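Local coordinates for protein putative P450-like enzyme (Streptomyces himastatinicus ATCC 53653, PDB 5Z9J) that probably acts as a haem-dependent cytochrome P450 monooxygenase in bacterial secondary metabolism, at residues D24-D28 with V297-I302; V106-I110 with M355-A360. One frame throughout, in Å; residues are numbered along the deposited sequence.

Interaction 1 (D24-D28 with V297-I302)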
ATOM      1  N   ASP A  24     -21.298  -6.529 -13.197  1.00 52.54           N
ATOM      2  CA  ASP A  24     -22.307  -7.341 -13.854  1.00 59.71           C
ATOM      3  C   ASP A  24     -22.136  -8.817 -13.505  1.00 56.64           C
ATOM      4  O   ASP A  24     -23.113  -9.540 -13.327  1.00 56.67           O
ATOM      5  CB  ASP A  24     -22.261  -7.125 -15.360  1.00 66.94           C
ATOM      6  CG  ASP A  24     -22.483  -5.675 -15.735  1.00 72.22           C
ATOM      7  OD1 ASP A  24     -23.141  -4.950 -14.944  1.00 75.28           O
ATOM      8  OD2 ASP A  24     -22.001  -5.260 -16.815  1.00 75.75           O
ATOM      9  N   LYS A  25     -20.882  -9.254 -13.414  1.00 52.60           N
ATOM     10  CA  LYS A  25     -20.575 -10.616 -12.983  1.00 49.64           C
ATOM     11  C   LYS A  25     -19.540 -10.527 -11.857  1.00 45.80           C
ATOM     12  O   LYS A  25     -18.672  -9.654 -11.848  1.00 42.26           O
ATOM     13  CB  LYS A  25     -19.999 -11.498 -14.115  1.00 49.03           C
ATOM     14  CG  LYS A  25     -20.096 -11.003 -15.585  1.00 64.17           C
ATOM     15  CD  LYS A  25     -21.479 -10.581 -16.097  1.00 66.27           C
ATOM     16  CE  LYS A  25     -21.335  -9.851 -17.442  1.00 65.99           C
ATOM     17  NZ  LYS A  25     -22.560  -9.128 -17.879  1.00 67.94           N
ATOM     18  N   ILE A  26     -19.645 -11.441 -10.909  1.00 45.62           N
ATOM     19  CA  ILE A  26     -18.737 -11.465  -9.787  1.00 41.76           C
ATOM     20  C   ILE A  26     -17.345 -11.762 -10.324  1.00 39.01           C
ATOM     21  O   ILE A  26     -16.372 -11.181  -9.853  1.00 34.15           O
ATOM     22  CB  ILE A  26     -19.158 -12.534  -8.745  1.00 39.54           C
ATOM     23  CG1 ILE A  26     -20.576 -12.255  -8.216  1.00 40.79           C
ATOM     24  CG2 ILE A  26     -18.150 -12.614  -7.611  1.00 37.86           C
ATOM     25  CD1 ILE A  26     -21.295 -13.513  -7.658  1.00 46.36           C
ATOM     26  N   VAL A  27     -17.283 -12.659 -11.317  1.00 38.03           N
ATOM     27  CA  VAL A  27     -16.038 -13.049 -11.989  1.00 38.17           C
ATOM     28  C   VAL A  27     -16.104 -12.850 -13.497  1.00 38.74           C
ATOM     29  O   VAL A  27     -17.088 -13.226 -14.125  1.00 38.73           O
ATOM     30  CB  VAL A  27     -15.688 -14.543 -11.737  1.00 46.21           C
ATOM     31  CG1 VAL A  27     -14.412 -14.931 -12.470  1.00 44.73           C
ATOM     32  CG2 VAL A  27     -15.570 -14.852 -10.261  1.00 42.27           C
ATOM     33  N   ASP A  28     -15.075 -12.242 -14.084  1.00 35.66           N
ATOM     34  CA  ASP A  28     -15.000 -12.160 -15.552  1.00 39.54           C
ATOM     35  C   ASP A  28     -13.561 -12.377 -16.033  1.00 40.01           C
ATOM     36  O   ASP A  28     -12.617 -12.508 -15.232  1.00 34.12           O
ATOM     37  CB  ASP A  28     -15.571 -10.829 -16.121  1.00 42.97           C
ATOM     38  CG  ASP A  28     -14.713  -9.586 -15.820  1.00 41.82           C
ATOM     39  OD1 ASP A  28     -13.452  -9.642 -15.820  1.00 41.59           O
ATOM     40  OD2 ASP A  28     -15.308  -8.505 -15.604  1.00 41.03           O
ATOM     41  N   VAL A 297     -14.810 -20.330  -8.919  1.00 49.20           N
ATOM     42  CA  VAL A 297     -15.020 -19.080  -8.194  1.00 48.38           C
ATOM     43  C   VAL A 297     -16.305 -18.394  -8.633  1.00 48.12           C
ATOM     44  O   VAL A 297     -16.421 -17.971  -9.784  1.00 46.76           O
ATOM     45  CB  VAL A 297     -13.857 -18.073  -8.420  1.00 44.55           C
ATOM     46  CG1 VAL A 297     -14.150 -16.773  -7.703  1.00 43.78           C
ATOM     47  CG2 VAL A 297     -12.517 -18.659  -7.989  1.00 43.76           C
ATOM     48  N   ALA A 298     -17.243 -18.259  -7.691  1.00 49.65           N
ATOM     49  CA  ALA A 298     -18.570 -17.709  -7.968  1.00 50.90           C
ATOM     50  C   ALA A 298     -19.166 -18.439  -9.155  1.00 50.94           C
ATOM     51  O   ALA A 298     -19.635 -17.814 -10.105  1.00 52.54           O
ATOM     52  CB  ALA A 298     -18.504 -16.211  -8.228  1.00 49.94           C
ATOM     53  N   GLY A 299     -19.090 -19.762  -9.108  1.00 50.04           N
ATOM     54  CA  GLY A 299     -19.654 -20.632 -10.131  1.00 50.45           C
ATOM     55  C   GLY A 299     -19.010 -20.519 -11.509  1.00 49.77           C
ATOM     56  O   GLY A 299     -19.593 -20.969 -12.511  1.00 50.62           O
ATOM     57  N   THR A 300     -17.739 -20.104 -11.522  1.00 46.62           N
ATOM     58  CA  THR A 300     -16.967 -19.890 -12.743  1.00 45.32           C
ATOM     59  C   THR A 300     -15.691 -20.700 -12.609  1.00 42.78           C
ATOM     60  O   THR A 300     -15.024 -20.639 -11.573  1.00 41.78           O
ATOM     61  CB  THR A 300     -16.623 -18.371 -12.977  1.00 48.92           C
ATOM     62  OG1 THR A 300     -17.830 -17.605 -13.034  1.00 50.79           O
ATOM     63  CG2 THR A 300     -15.879 -18.159 -14.273  1.00 47.88           C
ATOM     64  N   VAL A 301     -15.359 -21.467 -13.647  1.00 42.95           N
ATOM     65  CA  VAL A 301     -14.197 -22.331 -13.578  1.00 43.85           C
ATOM     66  C   VAL A 301     -12.954 -21.552 -14.045  1.00 41.62           C
ATOM     67  O   VAL A 301     -12.903 -21.010 -15.146  1.00 41.26           O
ATOM     68  CB  VAL A 301     -14.360 -23.607 -14.433  1.00 46.56           C
ATOM     69  CG1 VAL A 301     -13.101 -24.472 -14.363  1.00 46.45           C
ATOM     70  CG2 VAL A 301     -15.584 -24.431 -13.990  1.00 48.07           C
ATOM     71  N   ILE A 302     -11.940 -21.512 -13.208  1.00 40.21           N
ATOM     72  CA  ILE A 302     -10.713 -20.826 -13.627  1.00 38.59           C
ATOM     73  C   ILE A 302      -9.601 -21.866 -13.764  1.00 37.99           C
ATOM     74  O   ILE A 302      -9.329 -22.632 -12.835  1.00 38.21           O
ATOM     75  CB  ILE A 302     -10.324 -19.729 -12.655  1.00 38.78           C
ATOM     76  CG1 ILE A 302     -11.444 -18.695 -12.578  1.00 35.90           C
ATOM     77  CG2 ILE A 302      -8.970 -19.073 -13.099  1.00 34.64           C
ATOM     78  CD1 ILE A 302     -11.372 -17.790 -11.409  1.00 34.60           C
TER
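V27 lays its two methyls against one side of the β-hairpin formed by V295–V297 and T300–I302, near its tip, a type I' turn from V297 to T300. The edge strand 27-30 of the five-stranded P450 sheet thus meets the hairpin mainly through side chains, with V27 also touching the main chain of V297. The valine's branches share the work. CG2, anti to the carbonyl carbon, lies 3.5 Å from CG1 of V297, the two valines crossing at about a right angle, and it also rests 3.3 Å from the carbonyl O of V297. CG1, anti to the backbone N (chi1 179°), slides past T300, 4.0 Å from its CG2, with I302 CD1 a little farther off. Cutting this side chain back to an alanine would probably take away the methyls packed on V297 CG1 and T300 CG2 and open a gap between hairpin and sheet. I26 adds a second, shallower touch: its CB, CG2 and CD1 all gather round the single methyl of A298, which the left-handed backbone of the turn presents to it. W36 from the adjoining strand 35-38 touches V27, T300 and I302 alike, and E43 meets both I26 and A298. Within the turn, the hydroxyl OG1 of T300 gives a weak hydrogen bond to A298 O at 3.4 Å, and the same OG1 lies 4.0 Å from V27 CB.

Interaction 2 (V106-I110 with M355-A360); sequences VHGII and MESKAA
The methyl of A359 sits at the middle of this helix-helix contact, met by side chains of V106, H107 and I110 from helix 96-116. The two short segments cross at -49° with their axes 10.0 Å apart, and the facing surfaces are almost wholly apolar. H107 has CG anti to its carbonyl carbon, and chi2 near -96° turns the imidazole so that one face lies against A359: A359 CB stands 4.0 Å from the centroid of the H107 ring and 29° off the ring normal, a CH-pi contact displaced toward the CE1 and NE2 end. I110 reaches the same methyl from its own turn of the helix. Its CD1 lies 3.7 Å from A359 CB and also 3.7 Å from the backbone N of A360, so the terminal methyl rests on main chain as well as side chain. V106 meets the opposing helix with both branches. CG1 approaches SD of M355 at 3.6 Å and, less closely, A359 CB; CG2 faces the CA of E356. M355 leaves its helix to the side, but the bends at chi2 and chi3 bring the sulfur back beside V106, the two side chains sliding past each other in opposite directions. With only a methyl at A359 and A360, I110 can bring CD1 down to the backbone of helix 350-367, which follows the haem-ligand cysteine C347 as the L helix does in P450s. The side chain of E356 comes within about 4 Å of the haem. Helix 132-142 adds M137 against V106 and E356, and L133 against I110, while S357 faces helices 240-255 and 270-280.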
ATOM      1  N   VAL A 106       6.584  10.385  15.573  1.00 34.35           N
ATOM      2  CA  VAL A 106       5.665  10.749  14.517  1.00 30.96           C
ATOM      3  C   VAL A 106       5.099  12.157  14.716  1.00 29.58           C
ATOM      4  O   VAL A 106       4.906  12.882  13.762  1.00 28.35           O
ATOM      5  CB  VAL A 106       4.527   9.698  14.376  1.00 39.10           C
ATOM      6  CG1 VAL A 106       3.639   9.663  15.604  1.00 40.02           C
ATOM      7  CG2 VAL A 106       3.712   9.933  13.106  1.00 38.14           C
ATOM      8  N   HIS A 107       4.851  12.552  15.948  1.00 30.65           N
ATOM      9  CA  HIS A 107       4.211  13.836  16.186  1.00 34.62           C
ATOM     10  C   HIS A 107       5.219  14.942  15.908  1.00 36.53           C
ATOM     11  O   HIS A 107       4.860  16.032  15.426  1.00 31.20           O
ATOM     12  CB  HIS A 107       3.632  13.901  17.603  1.00 37.20           C
ATOM     13  CG  HIS A 107       2.418  13.041  17.766  1.00 39.95           C
ATOM     14  ND1 HIS A 107       1.128  13.524  17.643  1.00 41.23           N
ATOM     15  CD2 HIS A 107       2.296  11.712  17.983  1.00 41.16           C
ATOM     16  CE1 HIS A 107       0.269  12.537  17.811  1.00 40.94           C
ATOM     17  NE2 HIS A 107       0.951  11.423  18.019  1.00 41.12           N
ATOM     18  N   GLY A 108       6.479  14.647  16.227  1.00 35.60           N
ATOM     19  CA  GLY A 108       7.568  15.570  15.947  1.00 34.59           C
ATOM     20  C   GLY A 108       7.688  15.787  14.454  1.00 33.74           C
ATOM     21  O   GLY A 108       7.781  16.921  13.999  1.00 32.02           O
ATOM     22  N   ILE A 109       7.619  14.703  13.681  1.00 33.75           N
ATOM     23  CA  ILE A 109       7.771  14.790  12.226  1.00 33.26           C
ATOM     24  C   ILE A 109       6.646  15.562  11.574  1.00 34.20           C
ATOM     25  O   ILE A 109       6.879  16.389  10.671  1.00 34.49           O
ATOM     26  CB  ILE A 109       7.808  13.392  11.570  1.00 30.81           C
ATOM     27  CG1 ILE A 109       8.988  12.597  12.116  1.00 34.69           C
ATOM     28  CG2 ILE A 109       7.899  13.508  10.065  1.00 27.95           C
ATOM     29  CD1 ILE A 109      10.312  13.387  12.016  1.00 37.70           C
ATOM     30  N   ILE A 110       5.435  15.286  12.061  1.00 31.41           N
ATOM     31  CA  ILE A 110       4.242  15.938  11.564  1.00 33.12           C
ATOM     32  C   ILE A 110       4.245  17.442  11.796  1.00 34.24           C
ATOM     33  O   ILE A 110       3.985  18.218  10.877  1.00 35.81           O
ATOM     34  CB  ILE A 110       3.001  15.339  12.224  1.00 27.41           C
ATOM     35  CG1 ILE A 110       2.749  13.953  11.675  1.00 30.82           C
ATOM     36  CG2 ILE A 110       1.779  16.226  11.974  1.00 32.25           C
ATOM     37  CD1 ILE A 110       1.742  13.162  12.499  1.00 30.55           C
ATOM     38  N   MET A 355      -1.214   4.090  13.121  1.00 29.68           N
ATOM     39  CA  MET A 355      -0.691   5.060  14.114  1.00 30.48           C
ATOM     40  C   MET A 355      -0.390   6.405  13.402  1.00 20.31           C
ATOM     41  O   MET A 355      -0.795   7.448  13.842  1.00 23.69           O
ATOM     42  CB  MET A 355       0.564   4.505  14.805  1.00 30.72           C
ATOM     43  CG  MET A 355       1.159   5.430  15.855  1.00 30.95           C
ATOM     44  SD  MET A 355       2.443   6.279  15.051  1.00 48.36           S
ATOM     45  CE  MET A 355       3.616   4.963  14.807  1.00 33.69           C
ATOM     46  N   GLU A 356       0.247   6.339  12.251  1.00 23.77           N
ATOM     47  CA  GLU A 356       0.633   7.511  11.454  1.00 25.07           C
ATOM     48  C   GLU A 356      -0.522   8.317  10.955  1.00 23.50           C
ATOM     49  O   GLU A 356      -0.526   9.533  10.998  1.00 23.61           O
ATOM     50  CB  GLU A 356       1.375   7.102  10.179  1.00 27.33           C
ATOM     51  CG  GLU A 356       2.709   6.557  10.339  1.00 30.37           C
ATOM     52  CD  GLU A 356       3.344   6.318   8.990  1.00 30.64           C
ATOM     53  OE1 GLU A 356       4.258   7.099   8.699  1.00 31.58           O
ATOM     54  OE2 GLU A 356       2.966   5.383   8.231  1.00 30.14           O
ATOM     55  N   SER A 357      -1.447   7.609  10.341  1.00 22.48           N
ATOM     56  CA  SER A 357      -2.606   8.236   9.756  1.00 25.06           C
ATOM     57  C   SER A 357      -3.452   8.916  10.834  1.00 25.47           C
ATOM     58  O   SER A 357      -3.867  10.043  10.674  1.00 25.98           O
ATOM     59  CB  SER A 357      -3.449   7.189   9.027  1.00 26.01           C
ATOM     60  OG  SER A 357      -2.701   6.747   7.931  1.00 28.14           O
ATOM     61  N   LYS A 358      -3.689   8.216  11.941  1.00 25.82           N
ATOM     62  CA  LYS A 358      -4.432   8.781  13.069  1.00 23.94           C
ATOM     63  C   LYS A 358      -3.763  10.061  13.595  1.00 24.60           C
ATOM     64  O   LYS A 358      -4.428  11.083  13.815  1.00 23.48           O
ATOM     65  CB  LYS A 358      -4.551   7.764  14.190  1.00 24.21           C
ATOM     66  CG  LYS A 358      -5.236   8.313  15.454  1.00 27.16           C
ATOM     67  CD  LYS A 358      -5.347   7.232  16.553  1.00 29.83           C
ATOM     68  CE  LYS A 358      -5.789   7.830  17.871  1.00 34.02           C
ATOM     69  NZ  LYS A 358      -5.782   6.779  18.933  1.00 38.57           N
ATOM     70  N   ALA A 359      -2.439  10.005  13.804  1.00 23.92           N
ATOM     71  CA  ALA A 359      -1.729  11.157  14.293  1.00 20.91           C
ATOM     72  C   ALA A 359      -1.851  12.305  13.296  1.00 20.71           C
ATOM     73  O   ALA A 359      -2.042  13.452  13.668  1.00 24.41           O
ATOM     74  CB  ALA A 359      -0.194  10.806  14.517  1.00 20.99           C
ATOM     75  N   ALA A 360      -1.771  11.968  12.017  1.00 20.20           N
ATOM     76  CA  ALA A 360      -1.775  12.966  10.958  1.00 20.11           C
ATOM     77  C   ALA A 360      -3.123  13.645  10.854  1.00 22.20           C
ATOM     78  O   ALA A 360      -3.208  14.856  10.782  1.00 22.63           O
ATOM     79  CB  ALA A 360      -1.415  12.327   9.650  1.00 21.61           C
TER

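How the interactions relate
From the N terminus the chain first passes 24-28, where strand 27-30 begins, and then 106-110 in helix 96-116. A long, mostly helical course follows before 297-302 returns to the first segment and closes interaction 1 across 268 intervening residues. Only later does 355-360 come back to 106-110, closing interaction 2 over 244 residues. The two loops therefore cross, each holding one segment of the other. Interaction 1 ties the edge of the P450 sheet to a hairpin, and interaction 2 joins helix 96-116 to helix 350-367, which runs beside the haem. Their centres are 41 Å apart on opposite sides of the chain's centre, and they do not touch.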